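Local coordinates for trans-4-hydroxy-L-proline dehydratase (Clostridioides difficile 70-100-2010, PDB 6VXC), which catalyses the glycyl-radical dehydration of trans-4-hydroxy-L-proline to (S)-1-pyrroline-5-carboxylate, a step in the anaerobic breakdown of hydroxyproline, at residues I363-I368 and E378-I383; A425-E430 and G453-G458; A431-L436 and E444-G449; M713-I716 and G720-L723. One frame throughout, in Å; residues are numbered along the deposited sequence.

Interactions 1 to 3 all lie in the pyruvate formate lyase-like part of the chain, interaction 1 closing before interaction 2 opens, while interaction 4 belongs to the C-terminal glycine-radical region. Strands 362-366 (interaction 1) and 426-428 (interaction 2) are in the same five-stranded mixed sheet, with 396-401 between them, and the two contacts have centres about 14 Å apart. Helix 429-438 runs on from strand 426-428 and is shared with interaction 3, which is nested inside the loop that interaction 2 closes. Interaction 4 comes last along the chain, its centre about 10 Å from that of interaction 2. V455 packs on 720-723, bringing the C-terminal region close to the active-site loop with C454 and E456.

Interaction 1. Residues I363-I368 and E378-I383; sequences INTGGI and EVSYII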
# COMPACT_ATOMS: atom_id res chain seq x y z
N ILE A 363 -3.84 8.21 4.66
CA ILE A 363 -4.21 9.02 5.82
C ILE A 363 -5.64 8.67 6.23
O ILE A 363 -6.54 8.60 5.39
CB ILE A 363 -4.04 10.52 5.51
CG1 ILE A 363 -2.55 10.81 5.21
CG2 ILE A 363 -4.55 11.38 6.67
CD1 ILE A 363 -2.21 12.24 4.81
N ASN A 364 -5.83 8.39 7.53
CA ASN A 364 -7.10 8.00 8.14
C ASN A 364 -7.65 9.20 8.93
O ASN A 364 -7.07 9.59 9.95
CB ASN A 364 -6.91 6.81 9.08
CG ASN A 364 -6.83 5.45 8.38
OD1 ASN A 364 -7.05 4.44 9.04
ND2 ASN A 364 -6.48 5.41 7.09
N THR A 365 -8.75 9.78 8.48
CA THR A 365 -9.37 10.93 9.13
C THR A 365 -10.72 10.53 9.71
O THR A 365 -11.48 9.78 9.10
CB THR A 365 -9.51 12.09 8.11
OG1 THR A 365 -8.21 12.51 7.69
CG2 THR A 365 -10.25 13.31 8.69
N GLY A 366 -11.01 11.03 10.91
CA GLY A 366 -12.25 10.67 11.58
C GLY A 366 -12.03 9.71 12.74
O GLY A 366 -11.32 10.04 13.69
N GLY A 367 -12.63 8.53 12.66
CA GLY A 367 -12.35 7.45 13.58
C GLY A 367 -12.63 7.82 15.02
O GLY A 367 -13.60 8.53 15.35
N ILE A 368 -11.80 7.27 15.92
CA ILE A 368 -11.91 7.46 17.36
C ILE A 368 -10.60 8.01 17.89
O ILE A 368 -9.54 7.83 17.29
CB ILE A 368 -12.29 6.15 18.08
CG1 ILE A 368 -11.28 5.04 17.75
CG2 ILE A 368 -13.68 5.71 17.70
CD1 ILE A 368 -11.63 3.77 18.39
N GLU A 378 -11.86 19.59 14.61
CA GLU A 378 -11.79 20.65 13.60
C GLU A 378 -10.76 20.32 12.53
O GLU A 378 -10.96 20.65 11.36
CB GLU A 378 -11.45 22.00 14.23
CG GLU A 378 -12.62 22.67 14.91
CD GLU A 378 -13.81 22.83 13.97
OE1 GLU A 378 -14.89 22.26 14.27
OE2 GLU A 378 -13.66 23.49 12.92
N VAL A 379 -9.65 19.69 12.91
CA VAL A 379 -8.64 19.34 11.91
C VAL A 379 -9.21 18.33 10.93
O VAL A 379 -8.87 18.36 9.75
CB VAL A 379 -7.33 18.81 12.55
CG1 VAL A 379 -6.35 18.43 11.46
CG2 VAL A 379 -6.68 19.85 13.48
N SER A 380 -10.08 17.43 11.40
CA SER A 380 -10.71 16.46 10.51
C SER A 380 -11.42 17.15 9.36
O SER A 380 -11.33 16.73 8.20
CB SER A 380 -11.71 15.57 11.27
OG SER A 380 -11.20 15.09 12.49
N TYR A 381 -12.17 18.21 9.68
CA TYR A 381 -12.89 18.92 8.64
C TYR A 381 -11.95 19.72 7.76
O TYR A 381 -12.19 19.85 6.55
CB TYR A 381 -13.96 19.82 9.26
CG TYR A 381 -15.17 19.04 9.70
CD1 TYR A 381 -16.04 18.51 8.75
CD2 TYR A 381 -15.44 18.82 11.05
CE1 TYR A 381 -17.16 17.79 9.12
CE2 TYR A 381 -16.56 18.09 11.44
CZ TYR A 381 -17.42 17.58 10.46
OH TYR A 381 -18.53 16.87 10.84
N ILE A 382 -10.85 20.25 8.33
CA ILE A 382 -9.85 20.91 7.50
C ILE A 382 -9.26 19.93 6.49
O ILE A 382 -9.10 20.26 5.31
CB ILE A 382 -8.77 21.56 8.39
CG1 ILE A 382 -9.36 22.62 9.32
CG2 ILE A 382 -7.72 22.23 7.53
CD1 ILE A 382 -8.35 23.17 10.35
N ILE A 383 -8.93 18.70 6.92
CA ILE A 383 -8.37 17.71 6.00
C ILE A 383 -9.34 17.41 4.86
O ILE A 383 -8.95 17.34 3.69
CB ILE A 383 -7.98 16.44 6.76
CG1 ILE A 383 -6.77 16.74 7.67
CG2 ILE A 383 -7.70 15.27 5.78
CD1 ILE A 383 -6.47 15.66 8.71
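T365 reaches from its strand to S380 and I383 on the helix, its two branches taking different partners. The methyl, CG2, is anti to the backbone N (chi1 -64°, measured to OG1), which carries it onto the helix: it lies 3.6 Å from S380 O and 3.7 Å from S380 CB. The hydroxyl branch turns to the next helical turn, where T365 OG1 sits 3.4 Å from I383 CG2 and 3.7 Å from I383 CD1. Both methyls of the isoleucine therefore lie against the same side of the oxygen, and the two side chains meet at a slant. This is the first half of a beta-alpha-beta unit: strand 362-366 leads through a loop into helix 378-390, which returns the chain to strand 396-401, the parallel neighbour of 362-366 in the sheet. The axes of 363-366 and 378-383 come within 7.9 Å and run at 125° to each other. S380 points its CB at T365, but the polar end is occupied elsewhere: OG is hydrogen-bonded to D306 OD2 and to N377 N, just ahead of the helix. D306 OD2 also accepts from G366 N, so one carboxylate oxygen ties the end of the strand to the first turn of the helix. F409 of helix 407-418 packs on both T365 and S380, and L331 of helix 324-339 lies against I383.

Interaction 2. Residues A425-E430 and G453-G458; sequences AFYNTE and GCVETG
Y427 reaches from strand 426-428 to the backbone of C454 and V455. Just before it, F426 turns to the other side and packs on helix 407-418. At Y427 the ring stands beside the backbone N (chi1 -57°) and directs the hydroxyl at C454 O, which lies at the ring edge near its plane. This hydrogen bond is modelled as very short, 2.5 Å from Y427 OH to C454 O, a length to be read with caution. N362 ND2 also bonds to Y427 OH, so the hydroxyl is held by two partners. Farther up the ring, Y427 CE1 packs 4.0 Å from V455 CG1. N428 then caps helix 429-438: its OD1 takes a weak bond from E430 N. Across the contact, E456 curls back over its own loop, where V455 N gives E456 OE1 a straight bond (2.6 Å, 177°) from above the carboxylate plane, and C454 N adds weaker ones. E456 OE2 bonds to H180 NE2 and to a glycerol, probably from the crystallisation liquor. C454 and E456 are probably the radical cysteine and the proton acceptor, and this is the Cys loop of the glycyl radical enzymes.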
# COMPACT_ATOMS: atom_id res chain seq x y z
N ALA A 425 -11.85 6.66 0.37
CA ALA A 425 -12.43 5.38 0.72
C ALA A 425 -12.93 5.45 2.16
O ALA A 425 -12.53 6.31 2.95
CB ALA A 425 -11.40 4.26 0.58
N PHE A 426 -13.79 4.50 2.51
CA PHE A 426 -14.42 4.43 3.82
C PHE A 426 -13.98 3.16 4.53
O PHE A 426 -14.06 2.07 3.95
CB PHE A 426 -15.96 4.47 3.69
CG PHE A 426 -16.48 5.68 2.95
CD1 PHE A 426 -16.54 5.70 1.56
CD2 PHE A 426 -16.93 6.79 3.64
CE1 PHE A 426 -17.02 6.81 0.88
CE2 PHE A 426 -17.41 7.90 2.97
CZ PHE A 426 -17.46 7.92 1.58
N TYR A 427 -13.55 3.28 5.79
CA TYR A 427 -13.12 2.16 6.62
C TYR A 427 -13.95 2.11 7.89
O TYR A 427 -14.25 3.15 8.48
CB TYR A 427 -11.63 2.25 7.00
CG TYR A 427 -10.68 2.35 5.83
CD1 TYR A 427 -10.39 1.22 5.07
CD2 TYR A 427 -10.08 3.55 5.50
CE1 TYR A 427 -9.54 1.29 3.98
CE2 TYR A 427 -9.22 3.64 4.42
CZ TYR A 427 -8.95 2.51 3.66
OH TYR A 427 -8.09 2.60 2.60
N ASN A 428 -14.27 0.89 8.33
CA ASN A 428 -15.13 0.64 9.49
C ASN A 428 -14.28 0.61 10.76
O ASN A 428 -13.56 -0.37 11.01
CB ASN A 428 -15.90 -0.66 9.30
CG ASN A 428 -16.84 -0.97 10.45
OD1 ASN A 428 -16.81 -0.31 11.49
ND2 ASN A 428 -17.72 -1.95 10.26
N THR A 429 -14.37 1.66 11.57
CA THR A 429 -13.57 1.76 12.79
C THR A 429 -13.81 0.57 13.71
O THR A 429 -12.86 0.02 14.29
CB THR A 429 -13.87 3.07 13.52
OG1 THR A 429 -13.44 4.18 12.73
CG2 THR A 429 -13.20 3.09 14.89
N GLU A 430 -15.06 0.15 13.87
CA GLU A 430 -15.33 -0.96 14.78
C GLU A 430 -14.73 -2.26 14.24
O GLU A 430 -14.28 -3.09 15.03
CB GLU A 430 -16.82 -1.13 15.05
CG GLU A 430 -17.29 -0.19 16.17
CD GLU A 430 -17.33 1.25 15.71
OE1 GLU A 430 -18.06 1.51 14.74
OE2 GLU A 430 -16.62 2.11 16.29
N GLY A 453 -1.70 1.63 3.41
CA GLY A 453 -1.63 1.08 2.07
C GLY A 453 -2.98 1.19 1.40
O GLY A 453 -3.56 2.28 1.31
N CYS A 454 -3.54 0.06 0.97
CA CYS A 454 -4.87 0.05 0.37
C CYS A 454 -5.98 -0.11 1.41
O CYS A 454 -6.85 0.76 1.53
CB CYS A 454 -4.96 -1.07 -0.68
SG CYS A 454 -3.89 -0.79 -2.11
N VAL A 455 -5.96 -1.20 2.18
CA VAL A 455 -7.01 -1.47 3.16
C VAL A 455 -6.42 -2.15 4.40
O VAL A 455 -7.16 -2.70 5.21
CB VAL A 455 -8.12 -2.37 2.57
CG1 VAL A 455 -8.83 -1.68 1.38
CG2 VAL A 455 -7.53 -3.76 2.18
N GLU A 456 -5.10 -2.12 4.56
CA GLU A 456 -4.42 -3.03 5.48
C GLU A 456 -4.46 -2.52 6.92
O GLU A 456 -3.98 -1.42 7.20
CB GLU A 456 -2.98 -3.27 5.03
CG GLU A 456 -2.88 -3.98 3.68
CD GLU A 456 -2.90 -3.01 2.51
OE1 GLU A 456 -3.97 -2.83 1.90
OE2 GLU A 456 -1.84 -2.44 2.21
N THR A 457 -4.99 -3.35 7.82
CA THR A 457 -5.17 -3.01 9.23
C THR A 457 -3.87 -3.16 10.01
O THR A 457 -3.18 -4.17 9.88
CB THR A 457 -6.22 -3.92 9.86
OG1 THR A 457 -7.44 -3.79 9.13
CG2 THR A 457 -6.45 -3.54 11.32
N GLY A 458 -3.55 -2.17 10.83
CA GLY A 458 -2.34 -2.23 11.62
C GLY A 458 -2.40 -1.33 12.83
O GLY A 458 -3.22 -0.41 12.91

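Interaction 3. Residues A431-L436 and E444-G449; sequences AIVQEL and EDARLG
A446 sets its methyl against V433 and L436, joining two consecutive helices, 429-438 and the short 443-446, which runs into a type I beta turn from A446 to G449. The backbones come close here, with 5.4 Å between V433 CA and A446 CA. The small side chain of A446 is consistent with this approach: its CB points at the longer helix and lies 3.9 Å from L436 CB and 4.0 Å from the carbonyl oxygen V433 O. V433 flanks the methyl on another side. Its CG1 is trans to the backbone N (chi1 167°) and meets A446 CB at 4.1 Å, while CG2 faces A446 O. The contact is apolar, and the polar atoms nearby are used elsewhere: A446 O accepts from G449 N to close the turn, D445 forms a salt bridge with R564, and E435 holds T457 and H754 near the active-site loop. I432 adds a looser touch of CG2 on G449. L436 completes the packing by carrying its branch past A446 to the end of the turn. Its CD1 lies 3.7 Å from A446 O and rests on the bare alpha carbon of the glycine, with 4.0 Å between L436 CD1 and G449 CA.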
# COMPACT_ATOMS: atom_id res chain seq x y z
N ALA A 431 -14.72 -2.45 12.92
CA ALA A 431 -14.08 -3.64 12.37
C ALA A 431 -12.57 -3.60 12.59
O ALA A 431 -11.97 -4.58 13.03
CB ALA A 431 -14.41 -3.77 10.88
N ILE A 432 -11.96 -2.45 12.32
CA ILE A 432 -10.52 -2.29 12.53
C ILE A 432 -10.13 -2.66 13.96
O ILE A 432 -9.19 -3.43 14.19
CB ILE A 432 -10.09 -0.85 12.20
CG1 ILE A 432 -10.15 -0.61 10.68
CG2 ILE A 432 -8.72 -0.57 12.78
CD1 ILE A 432 -10.15 0.87 10.31
N VAL A 433 -10.84 -2.10 14.94
CA VAL A 433 -10.47 -2.35 16.33
C VAL A 433 -10.59 -3.83 16.66
O VAL A 433 -9.70 -4.41 17.30
CB VAL A 433 -11.32 -1.49 17.28
CG1 VAL A 433 -11.16 -2.00 18.72
CG2 VAL A 433 -10.87 -0.05 17.18
N GLN A 434 -11.67 -4.47 16.22
CA GLN A 434 -11.87 -5.88 16.50
C GLN A 434 -10.87 -6.76 15.74
O GLN A 434 -10.37 -7.75 16.30
CB GLN A 434 -13.32 -6.26 16.21
CG GLN A 434 -14.28 -5.85 17.33
CD GLN A 434 -15.74 -6.06 17.00
OE1 GLN A 434 -16.17 -5.85 15.87
NE2 GLN A 434 -16.49 -6.60 17.94
N GLU A 435 -10.55 -6.40 14.50
CA GLU A 435 -9.51 -7.10 13.77
C GLU A 435 -8.19 -7.07 14.55
O GLU A 435 -7.52 -8.10 14.70
CB GLU A 435 -9.32 -6.48 12.38
CG GLU A 435 -10.48 -6.75 11.38
CD GLU A 435 -10.52 -5.69 10.29
OE1 GLU A 435 -9.47 -5.05 10.06
OE2 GLU A 435 -11.60 -5.47 9.69
N LEU A 436 -7.83 -5.90 15.05
CA LEU A 436 -6.59 -5.76 15.81
C LEU A 436 -6.63 -6.60 17.08
O LEU A 436 -5.66 -7.28 17.41
CB LEU A 436 -6.35 -4.28 16.13
CG LEU A 436 -5.96 -3.45 14.91
CD1 LEU A 436 -6.09 -1.95 15.16
CD2 LEU A 436 -4.54 -3.79 14.48
N GLU A 444 -6.21 -0.73 24.34
CA GLU A 444 -5.51 0.55 24.38
C GLU A 444 -4.71 0.78 23.11
O GLU A 444 -4.73 1.89 22.55
CB GLU A 444 -4.57 0.63 25.58
CG GLU A 444 -3.76 1.93 25.54
CD GLU A 444 -3.03 2.27 26.82
OE1 GLU A 444 -2.80 1.35 27.64
OE2 GLU A 444 -2.70 3.47 27.02
N ASP A 445 -4.01 -0.24 22.63
CA ASP A 445 -3.22 -0.09 21.42
C ASP A 445 -4.11 -0.09 20.18
O ASP A 445 -3.83 0.64 19.22
CB ASP A 445 -2.16 -1.19 21.33
CG ASP A 445 -1.03 -1.02 22.36
OD1 ASP A 445 -0.89 0.09 22.92
OD2 ASP A 445 -0.26 -1.99 22.58
N ALA A 446 -5.17 -0.88 20.18
CA ALA A 446 -6.03 -0.94 18.99
C ALA A 446 -6.67 0.41 18.69
O ALA A 446 -6.85 0.76 17.51
CB ALA A 446 -7.11 -2.01 19.17
N ARG A 447 -7.00 1.19 19.72
CA ARG A 447 -7.59 2.51 19.53
C ARG A 447 -6.65 3.48 18.82
O ARG A 447 -7.10 4.54 18.37
CB ARG A 447 -8.02 3.09 20.89
CG ARG A 447 -9.23 2.40 21.49
CD ARG A 447 -9.40 2.76 22.97
NE ARG A 447 -10.62 2.20 23.53
CZ ARG A 447 -10.82 1.95 24.82
NH1 ARG A 447 -11.98 1.44 25.22
NH2 ARG A 447 -9.88 2.22 25.71
N LEU A 448 -5.37 3.16 18.72
CA LEU A 448 -4.44 4.00 17.99
C LEU A 448 -4.28 3.55 16.54
O LEU A 448 -3.55 4.18 15.78
CB LEU A 448 -3.06 4.00 18.69
CG LEU A 448 -3.08 4.40 20.17
CD1 LEU A 448 -1.71 4.25 20.87
CD2 LEU A 448 -3.61 5.82 20.35
N GLY A 449 -4.99 2.50 16.13
CA GLY A 449 -4.76 1.86 14.85
C GLY A 449 -5.66 2.35 13.72
O GLY A 449 -6.48 3.25 13.86

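Interaction 4. Residues M713-I716 and G720-L723; sequences MDHI and GTLL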
# COMPACT_ATOMS: atom_id res chain seq x y z
N MET A 713 -18.49 -12.91 4.58
CA MET A 713 -17.09 -13.11 4.86
C MET A 713 -16.77 -12.53 6.24
O MET A 713 -17.24 -11.45 6.59
CB MET A 713 -16.25 -12.44 3.77
CG MET A 713 -14.76 -12.61 3.85
SD MET A 713 -13.90 -11.70 2.56
CE MET A 713 -14.18 -12.80 1.17
N ASP A 714 -15.97 -13.26 7.03
CA ASP A 714 -15.69 -12.81 8.40
C ASP A 714 -14.53 -11.83 8.37
O ASP A 714 -13.36 -12.19 8.53
CB ASP A 714 -15.42 -13.99 9.33
CG ASP A 714 -15.53 -13.60 10.80
OD1 ASP A 714 -15.70 -12.39 11.07
OD2 ASP A 714 -15.47 -14.48 11.68
N HIS A 715 -14.86 -10.55 8.19
CA HIS A 715 -13.83 -9.52 8.10
C HIS A 715 -12.99 -9.43 9.37
O HIS A 715 -11.81 -9.09 9.29
CB HIS A 715 -14.49 -8.17 7.79
CG HIS A 715 -15.33 -8.20 6.56
ND1 HIS A 715 -14.84 -7.88 5.32
CD2 HIS A 715 -16.61 -8.59 6.36
CE1 HIS A 715 -15.78 -8.06 4.41
NE2 HIS A 715 -16.87 -8.49 5.02
N ILE A 716 -13.56 -9.76 10.52
CA ILE A 716 -12.83 -9.57 11.77
C ILE A 716 -11.60 -10.47 11.83
O ILE A 716 -10.62 -10.14 12.51
CB ILE A 716 -13.75 -9.80 12.98
CG1 ILE A 716 -15.00 -8.92 12.88
CG2 ILE A 716 -12.98 -9.55 14.27
CD1 ILE A 716 -14.70 -7.50 12.54
N GLY A 720 -7.93 -6.98 6.74
CA GLY A 720 -8.55 -6.06 5.81
C GLY A 720 -9.00 -6.69 4.49
O GLY A 720 -8.35 -7.60 3.97
N THR A 721 -10.11 -6.19 3.95
CA THR A 721 -10.66 -6.62 2.67
C THR A 721 -11.03 -5.39 1.85
O THR A 721 -11.38 -4.35 2.41
CB THR A 721 -11.91 -7.49 2.83
OG1 THR A 721 -12.94 -6.71 3.45
CG2 THR A 721 -11.62 -8.75 3.66
N LEU A 722 -11.01 -5.53 0.53
CA LEU A 722 -11.20 -4.40 -0.37
C LEU A 722 -12.48 -4.59 -1.19
O LEU A 722 -12.61 -5.58 -1.92
CB LEU A 722 -9.99 -4.25 -1.29
CG LEU A 722 -9.89 -2.94 -2.05
CD1 LEU A 722 -8.42 -2.70 -2.40
CD2 LEU A 722 -10.75 -2.94 -3.28
N LEU A 723 -13.41 -3.64 -1.09
CA LEU A 723 -14.64 -3.70 -1.88
C LEU A 723 -14.79 -2.44 -2.72
O LEU A 723 -14.94 -1.34 -2.17
CB LEU A 723 -15.87 -3.88 -0.98
CG LEU A 723 -17.24 -3.82 -1.70
CD1 LEU A 723 -17.33 -4.88 -2.78
CD2 LEU A 723 -18.40 -3.98 -0.73
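In the glycine-radical region of the enzyme, the loop between helix 703-711 and strand 724-726 folds H715 onto T721, whose side chain lies about 9 Å from that of the probable proton acceptor E456. The imidazole meets the threonine edge-on: T721 OG1 lies in the ring plane, 2.9 Å from H715 ND1, in a bent hydrogen bond (134°). T721 presents the oxygen by tucking it between its own backbone N and carbonyl carbon (chi1 63°), while its CG2 lies 3.7 Å from H715 ND1. The threonine stands roughly perpendicular to the histidine side chain. The other ring nitrogen, NE2, is bonded to C710 O at the end of the preceding helix, so the ring is gripped at both nitrogens and its rotation is fixed. M713 closes on the same methyl: its chain, extended as far as SD and bent beyond it, brings SD to 3.9 Å from T721 CG2, the methionine and threonine running past one another head to tail. The backbone between is tied by T718, whose hydroxyl bonds to both H715 O and G720 N. M713 packs on M636 and F640 of helix 630-647, I716 lies on A431 and Q434 of helix 429-438, and beyond T721 the chain runs alongside strand 755-759, where L723 N bonds to H755 ND1.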